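Local coordinates for nitroreductase (Desulfitobacterium hafniense, PDB 3PXV) that binds FMN and, as a member of the nitroreductase family, probably uses this flavin to catalyse redox reactions, at the interface of chains A and B. Coordinates in Å, arbitrary orientation; residue numbers count along the deposited sequence, not the author numbering. Chains: chain A/B, Nitroreductase.

The interface of chains A and B. Residues chain A 51-55, 58, 153-154; chain B 188-189.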
# COMPACT_ATOMS: atom_id res chain seq x y z
N ILE A 51 -1.53 4.79 14.97
CA ILE A 51 -1.26 5.63 16.14
C ILE A 51 -1.31 7.09 15.68
O ILE A 51 -0.46 7.54 14.91
CB ILE A 51 0.12 5.29 16.79
CG1 ILE A 51 0.21 3.80 17.15
CG2 ILE A 51 0.36 6.11 18.00
CD1 ILE A 51 1.62 3.31 17.55
N VAL A 52 -2.35 7.80 16.12
CA VAL A 52 -2.52 9.22 15.79
C VAL A 52 -1.76 10.05 16.81
O VAL A 52 -2.13 10.12 17.97
CB VAL A 52 -3.98 9.61 15.72
CG1 VAL A 52 -4.11 11.05 15.30
CG2 VAL A 52 -4.72 8.64 14.77
N VAL A 53 -0.69 10.68 16.35
CA VAL A 53 0.23 11.43 17.18
C VAL A 53 -0.03 12.92 17.08
O VAL A 53 0.24 13.52 16.03
CB VAL A 53 1.67 11.14 16.72
CG1 VAL A 53 2.65 11.98 17.51
CG2 VAL A 53 1.96 9.65 16.86
N LYS A 54 -0.55 13.49 18.16
CA LYS A 54 -0.84 14.92 18.24
C LYS A 54 0.12 15.68 19.15
O LYS A 54 0.06 16.90 19.22
CB LYS A 54 -2.27 15.15 18.74
CG LYS A 54 -3.32 14.72 17.76
CD LYS A 54 -4.69 14.59 18.37
CE LYS A 54 -5.22 15.91 18.93
NZ LYS A 54 -6.52 15.61 19.57
N ASN A 55 1.01 14.96 19.83
CA ASN A 55 1.92 15.55 20.81
C ASN A 55 3.08 16.27 20.14
O ASN A 55 3.96 15.64 19.56
CB ASN A 55 2.40 14.48 21.78
CG ASN A 55 3.24 15.02 22.91
OD1 ASN A 55 4.40 15.30 22.75
ND2 ASN A 55 2.66 15.09 24.09
N LEU A 58 6.75 15.32 21.36
CA LEU A 58 7.22 14.02 20.85
C LEU A 58 7.69 14.18 19.39
O LEU A 58 8.79 13.75 19.02
CB LEU A 58 6.11 12.95 20.96
CG LEU A 58 6.44 11.51 20.55
CD1 LEU A 58 7.71 11.03 21.22
CD2 LEU A 58 5.29 10.51 20.84
N ARG A 153 6.82 5.56 24.10
CA ARG A 153 6.12 6.84 24.14
C ARG A 153 4.99 6.87 23.15
O ARG A 153 3.98 7.50 23.41
CB ARG A 153 7.06 8.03 23.92
CG ARG A 153 7.97 8.28 25.13
CD ARG A 153 9.04 9.36 24.87
NE ARG A 153 8.55 10.73 24.74
CZ ARG A 153 9.34 11.79 24.53
NH1 ARG A 153 10.66 11.66 24.42
NH2 ARG A 153 8.80 13.01 24.42
N LEU A 154 5.19 6.19 22.03
CA LEU A 154 4.17 6.08 20.98
C LEU A 154 3.16 4.97 21.30
O LEU A 154 2.08 4.97 20.75
CB LEU A 154 4.81 5.83 19.60
CG LEU A 154 5.54 7.00 18.92
CD1 LEU A 154 6.45 6.59 17.75
CD2 LEU A 154 4.51 7.98 18.44
N VAL B 188 -1.94 9.65 20.64
CA VAL B 188 -0.90 10.12 21.54
C VAL B 188 -1.08 11.64 21.59
O VAL B 188 -0.68 12.36 20.66
CB VAL B 188 0.48 9.69 21.09
CG1 VAL B 188 1.55 10.19 22.09
CG2 VAL B 188 0.52 8.16 20.94
N GLU B 189 -1.75 12.10 22.64
CA GLU B 189 -2.11 13.50 22.80
C GLU B 189 -0.93 14.28 23.37
O GLU B 189 -0.13 13.74 24.15
CB GLU B 189 -3.32 13.66 23.75
CG GLU B 189 -4.60 12.92 23.37
CD GLU B 189 -5.42 13.59 22.26
OE1 GLU B 189 -5.20 14.79 21.92
OE2 GLU B 189 -6.32 12.89 21.77
OXT GLU B 189 -0.79 15.47 23.07
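B:Val188 and B:Glu189, the C-terminal residues of one subunit, lie against the edge of strand 50-53 of the other; B:Val188 pairs with A:Val53 in a parallel beta bridge, so that the tail of one subunit adds to the sheet of its partner. B:Val188 N donates to A:Val52 O (2.7 Å), and its carbonyl O receives A:Lys54 N (2.7 Å), so the valine is pinned on both sides of its CA. Its side chain is turned away from the salt bridge, against a largely apolar surface formed by the strand and helices 56-71 and 147-154, with the main-chain carbonyls of A:Arg153 and A:Leu154 at its border. CG1, anti to the backbone N (chi1 -179°), meets A:Leu58 CD2 at 3.9 Å, the two side chains crossing at about a right angle. The other branch, CG2, touches the CG2 methyl of A:Ile51 at 3.6 Å and also faces the carbonyl O of A:Leu154, at the end of helix 147-154. B:Glu189 is held at both carboxylates, that of the side chain and that of the C terminus. Its side chain, bent at chi2 (-78°), runs alongside A:Lys54 and points the same way; the lysine amine NZ makes a salt bridge to OE1 (2.8 Å), which accepts through its syn lone pair and whose negative charge the lysine would probably help offset. The terminal carboxylate is met by A:Asn55. Amide ND2 donates to B:Glu189 O (3.1 Å), which lies near the amide plane, although the donor sits well off the C=O direction (112° at the oxygen). The amide's rotation is held by a second bond: as N-cap of helix 56-71, A:Asn55 OD1 accepts A:Leu58 N in the carbonyl plane at 2.7 Å.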